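Local coordinates for protein glucanase (Klebsiella pneumoniae, PDB 5GY3) that probably hydrolyses internal beta-1,4-glucosidic linkages in cellulose and related beta-glucans as a family 8 endoglucanase, at residues 215-227 with 294-308. Sequence-based numbering, arbitrary orientation.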
# COMPACT_ATOMS: atom_id res chain seq x y z
N SER A 215 -10.03 -1.85 -8.27
CA SER A 215 -10.71 -0.80 -7.51
C SER A 215 -9.79 -0.22 -6.44
O SER A 215 -8.68 0.21 -6.75
CB SER A 215 -12.02 -1.32 -6.91
OG SER A 215 -11.81 -2.33 -5.95
N PHE A 216 -10.25 -0.15 -5.19
CA PHE A 216 -9.54 0.70 -4.22
C PHE A 216 -8.21 0.13 -3.76
O PHE A 216 -7.37 0.90 -3.26
CB PHE A 216 -10.43 0.97 -3.01
CG PHE A 216 -11.69 1.70 -3.34
CD1 PHE A 216 -11.66 3.05 -3.64
CD2 PHE A 216 -12.91 1.03 -3.37
CE1 PHE A 216 -12.83 3.74 -3.95
CE2 PHE A 216 -14.08 1.71 -3.68
CZ PHE A 216 -14.04 3.06 -3.97
N ASP A 217 -7.99 -1.18 -3.87
CA ASP A 217 -6.67 -1.74 -3.62
C ASP A 217 -5.78 -1.57 -4.85
O ASP A 217 -4.69 -0.97 -4.77
CB ASP A 217 -6.76 -3.22 -3.25
CG ASP A 217 -7.04 -3.45 -1.76
OD1 ASP A 217 -7.11 -2.48 -0.98
OD2 ASP A 217 -7.18 -4.63 -1.38
N ALA A 218 -6.25 -2.05 -6.00
CA ALA A 218 -5.41 -2.17 -7.18
C ALA A 218 -4.91 -0.82 -7.69
O ALA A 218 -3.82 -0.75 -8.27
CB ALA A 218 -6.17 -2.90 -8.29
N ILE A 219 -5.68 0.25 -7.46
CA ILE A 219 -5.29 1.58 -7.93
C ILE A 219 -3.97 2.03 -7.30
O ILE A 219 -3.30 2.92 -7.84
CB ILE A 219 -6.43 2.57 -7.66
CG1 ILE A 219 -6.20 3.89 -8.40
CG2 ILE A 219 -6.57 2.83 -6.16
CD1 ILE A 219 -6.03 3.71 -9.90
N ARG A 220 -3.55 1.43 -6.18
CA ARG A 220 -2.25 1.78 -5.62
C ARG A 220 -1.08 1.23 -6.44
O ARG A 220 0.05 1.69 -6.26
CB ARG A 220 -2.14 1.28 -4.18
CG ARG A 220 -3.01 2.08 -3.24
CD ARG A 220 -2.73 1.74 -1.78
NE ARG A 220 -2.85 0.30 -1.54
CZ ARG A 220 -3.93 -0.29 -1.05
NH1 ARG A 220 -4.99 0.44 -0.73
NH2 ARG A 220 -3.94 -1.61 -0.86
N ILE A 221 -1.34 0.26 -7.33
CA ILE A 221 -0.25 -0.35 -8.10
C ILE A 221 0.47 0.68 -8.97
O ILE A 221 1.71 0.76 -8.92
CB ILE A 221 -0.78 -1.55 -8.90
CG1 ILE A 221 -1.30 -2.63 -7.95
CG2 ILE A 221 0.28 -2.12 -9.89
CD1 ILE A 221 -2.11 -3.77 -8.63
N PRO A 222 -0.22 1.50 -9.78
CA PRO A 222 0.51 2.51 -10.55
C PRO A 222 1.16 3.56 -9.68
O PRO A 222 2.21 4.12 -10.06
CB PRO A 222 -0.57 3.12 -11.46
CG PRO A 222 -1.88 2.78 -10.78
CD PRO A 222 -1.65 1.45 -10.15
N LEU A 223 0.59 3.85 -8.51
CA LEU A 223 1.28 4.70 -7.55
C LEU A 223 2.63 4.09 -7.17
O LEU A 223 3.66 4.75 -7.26
CB LEU A 223 0.41 4.90 -6.31
CG LEU A 223 1.10 5.48 -5.06
CD1 LEU A 223 1.62 6.91 -5.30
CD2 LEU A 223 0.12 5.46 -3.91
N TYR A 224 2.64 2.82 -6.75
CA TYR A 224 3.91 2.24 -6.32
C TYR A 224 4.87 2.05 -7.49
O TYR A 224 6.09 2.22 -7.33
CB TYR A 224 3.67 0.91 -5.60
CG TYR A 224 2.92 1.02 -4.30
CD1 TYR A 224 3.15 2.07 -3.41
CD2 TYR A 224 1.98 0.06 -3.94
CE1 TYR A 224 2.46 2.15 -2.20
CE2 TYR A 224 1.29 0.13 -2.75
CZ TYR A 224 1.52 1.18 -1.88
OH TYR A 224 0.82 1.22 -0.69
N LEU A 225 4.35 1.72 -8.68
CA LEU A 225 5.20 1.60 -9.86
C LEU A 225 5.85 2.93 -10.21
O LEU A 225 7.06 3.00 -10.48
CB LEU A 225 4.39 1.10 -11.05
CG LEU A 225 3.96 -0.36 -11.07
CD1 LEU A 225 3.02 -0.61 -12.25
CD2 LEU A 225 5.18 -1.29 -11.14
N SER A 226 5.05 3.99 -10.27
CA SER A 226 5.60 5.30 -10.59
C SER A 226 6.53 5.80 -9.49
O SER A 226 7.51 6.49 -9.78
CB SER A 226 4.47 6.29 -10.84
OG SER A 226 5.02 7.53 -11.23
N TRP A 227 6.25 5.46 -8.24
CA TRP A 227 7.12 5.84 -7.13
C TRP A 227 8.50 5.23 -7.30
O TRP A 227 9.53 5.90 -7.11
CB TRP A 227 6.47 5.38 -5.82
CG TRP A 227 6.89 6.06 -4.56
CD1 TRP A 227 8.11 6.62 -4.28
CD2 TRP A 227 6.08 6.25 -3.40
NE1 TRP A 227 8.10 7.14 -3.00
CE2 TRP A 227 6.86 6.93 -2.45
CE3 TRP A 227 4.75 5.92 -3.08
CZ2 TRP A 227 6.37 7.29 -1.19
CZ3 TRP A 227 4.27 6.27 -1.83
CH2 TRP A 227 5.07 6.94 -0.90
N TYR A 294 -9.20 8.00 3.01
CA TYR A 294 -8.56 7.33 1.89
C TYR A 294 -8.10 8.33 0.84
O TYR A 294 -6.96 8.26 0.35
CB TYR A 294 -9.56 6.33 1.31
CG TYR A 294 -9.11 5.59 0.09
CD1 TYR A 294 -8.39 4.43 0.20
CD2 TYR A 294 -9.43 6.05 -1.17
CE1 TYR A 294 -7.99 3.74 -0.92
CE2 TYR A 294 -9.03 5.39 -2.29
CZ TYR A 294 -8.30 4.23 -2.16
OH TYR A 294 -7.90 3.56 -3.29
N SER A 295 -8.97 9.27 0.46
CA SER A 295 -8.63 10.26 -0.56
C SER A 295 -7.53 11.19 -0.05
O SER A 295 -6.57 11.46 -0.77
CB SER A 295 -9.87 11.06 -0.96
OG SER A 295 -9.54 12.11 -1.89
N ALA A 296 -7.66 11.66 1.19
CA ALA A 296 -6.65 12.54 1.77
C ALA A 296 -5.28 11.87 1.80
O ALA A 296 -4.26 12.51 1.53
CB ALA A 296 -7.06 12.96 3.18
N SER A 297 -5.24 10.57 2.12
CA SER A 297 -3.97 9.85 2.16
C SER A 297 -3.36 9.75 0.77
O SER A 297 -2.17 10.04 0.58
CB SER A 297 -4.18 8.46 2.76
OG SER A 297 -4.76 8.52 4.05
N LEU A 298 -4.15 9.33 -0.22
CA LEU A 298 -3.63 9.17 -1.58
C LEU A 298 -3.13 10.48 -2.15
O LEU A 298 -2.10 10.51 -2.84
CB LEU A 298 -4.71 8.58 -2.49
CG LEU A 298 -4.96 7.08 -2.43
CD1 LEU A 298 -6.02 6.72 -3.48
CD2 LEU A 298 -3.69 6.30 -2.68
N LYS A 299 -3.85 11.58 -1.91
CA LYS A 299 -3.39 12.87 -2.40
C LYS A 299 -1.97 13.16 -1.95
O LYS A 299 -1.14 13.63 -2.73
CB LYS A 299 -4.32 13.99 -1.91
CG LYS A 299 -5.64 14.09 -2.64
CD LYS A 299 -6.36 15.34 -2.17
CE LYS A 299 -7.59 15.66 -3.02
NZ LYS A 299 -8.24 16.93 -2.53
N GLN A 300 -1.67 12.87 -0.69
CA GLN A 300 -0.35 13.20 -0.17
C GLN A 300 0.70 12.17 -0.55
O GLN A 300 1.87 12.52 -0.71
CB GLN A 300 -0.41 13.32 1.35
CG GLN A 300 -1.22 14.51 1.81
CD GLN A 300 -1.45 14.44 3.29
OE1 GLN A 300 -0.66 14.96 4.08
NE2 GLN A 300 -2.52 13.76 3.68
N LEU A 301 0.31 10.89 -0.68
CA LEU A 301 1.25 9.87 -1.13
C LEU A 301 1.67 10.11 -2.57
O LEU A 301 2.83 9.88 -2.94
CB LEU A 301 0.63 8.49 -0.98
CG LEU A 301 0.35 8.02 0.44
CD1 LEU A 301 -0.54 6.79 0.40
CD2 LEU A 301 1.66 7.72 1.17
N VAL A 302 0.73 10.58 -3.40
CA VAL A 302 1.07 10.92 -4.78
C VAL A 302 2.09 12.05 -4.81
O VAL A 302 3.07 12.00 -5.56
CB VAL A 302 -0.22 11.28 -5.57
CG1 VAL A 302 0.12 12.00 -6.86
CG2 VAL A 302 -0.99 10.02 -5.87
N TRP A 303 1.90 13.06 -3.96
CA TRP A 303 2.85 14.16 -3.88
C TRP A 303 4.22 13.67 -3.42
O TRP A 303 5.25 14.05 -4.01
CB TRP A 303 2.32 15.24 -2.93
CG TRP A 303 3.21 16.44 -2.84
CD1 TRP A 303 3.91 16.86 -1.74
CD2 TRP A 303 3.51 17.37 -3.88
NE1 TRP A 303 4.61 18.00 -2.04
CE2 TRP A 303 4.39 18.34 -3.34
CE3 TRP A 303 3.11 17.49 -5.22
CZ2 TRP A 303 4.88 19.40 -4.10
CZ3 TRP A 303 3.60 18.55 -5.97
CH2 TRP A 303 4.47 19.49 -5.40
N LEU A 304 4.25 12.82 -2.39
CA LEU A 304 5.50 12.23 -1.93
C LEU A 304 6.18 11.41 -3.01
O LEU A 304 7.40 11.46 -3.18
CB LEU A 304 5.23 11.36 -0.70
CG LEU A 304 6.45 10.77 -0.02
CD1 LEU A 304 7.48 11.86 0.27
CD2 LEU A 304 6.02 10.09 1.25
N ALA A 305 5.40 10.60 -3.74
CA ALA A 305 5.96 9.83 -4.84
C ALA A 305 6.63 10.75 -5.87
O ALA A 305 7.72 10.45 -6.36
CB ALA A 305 4.87 8.99 -5.50
N LYS A 306 5.98 11.87 -6.19
CA LYS A 306 6.60 12.84 -7.09
C LYS A 306 7.88 13.39 -6.50
O LYS A 306 8.91 13.47 -7.19
CB LYS A 306 5.61 13.96 -7.42
CG LYS A 306 4.43 13.50 -8.24
CD LYS A 306 3.27 14.49 -8.20
CE LYS A 306 3.57 15.71 -9.05
NZ LYS A 306 2.68 16.84 -8.69
N GLN A 307 7.85 13.77 -5.21
CA GLN A 307 9.04 14.35 -4.59
C GLN A 307 10.20 13.37 -4.60
O GLN A 307 11.36 13.77 -4.80
CB GLN A 307 8.74 14.78 -3.15
CG GLN A 307 7.67 15.86 -3.01
CD GLN A 307 7.55 16.76 -4.24
OE1 GLN A 307 6.52 16.75 -4.93
NE2 GLN A 307 8.58 17.55 -4.51
N ASP A 308 9.92 12.08 -4.38
CA ASP A 308 11.00 11.11 -4.32
C ASP A 308 11.65 10.85 -5.68
O ASP A 308 12.62 10.08 -5.75
CB ASP A 308 10.50 9.79 -3.72
CG ASP A 308 10.39 9.85 -2.20
OD1 ASP A 308 10.87 10.83 -1.59
OD2 ASP A 308 9.84 8.90 -1.61
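With CG swung opposite the backbone N in both Trp-227 (chi1 -159°) and Tyr-294, each helix sends one large ring across to the other segment, Trp-227 to Ala-305 and Tyr-294 to Phe-216. The indole lies flat over the backbone of helix 294-307: Ala-305 CA stands 3.7 Å from the centroid of its five-membered ring and almost exactly on the ring normal, a CH-pi contact, while Ala-305 CB touches CD2 on the same face. Leu-304 meets the six-membered ring, its CG 3.7 Å from Trp-227 CZ2. Rotation of the indole is fixed at its edge, where NE1 donates to Asp-308 OD2 at 2.8 Å in a fairly straight bond, with the acceptor close to the ring plane. That oxygen is approached on its anti side; Asp-308 OD2 also forms a salt bridge with Arg-98, which probably favours the ionised carboxylate.

The two helices belong to the (alpha/alpha)6 barrel of family 8 glycoside hydrolases, and the axes of helix segments 220-227 and 294-307 run nearly parallel, 21° apart. Between them Leu-223 enters as a knob into the hole formed by Leu-298, Leu-301, Val-302 and Ala-305; its CD1 reaches Ala-305 CB at 3.9 Å, and Leu-223 CD2 touches Leu-298 CD2. Leu-276 of helix 268-278 adds a further apolar neighbour to this knob.

At the other end Tyr-294 OH donates to Phe-216 O at 2.7 Å, in the carbonyl plane and on a lone pair. The Phe-216 ring turns its edge toward the tyrosine face, offset, with planes at 89°. The guanidinium of Arg-220 has Tyr-294 CE1 at its edge and a salt bridge from NH2 to Asp-217 OD1, whose hydrogen bond is weak; the side chain of Arg-220 lies about 4 Å from that of Asp-87, a predicted active-site residue.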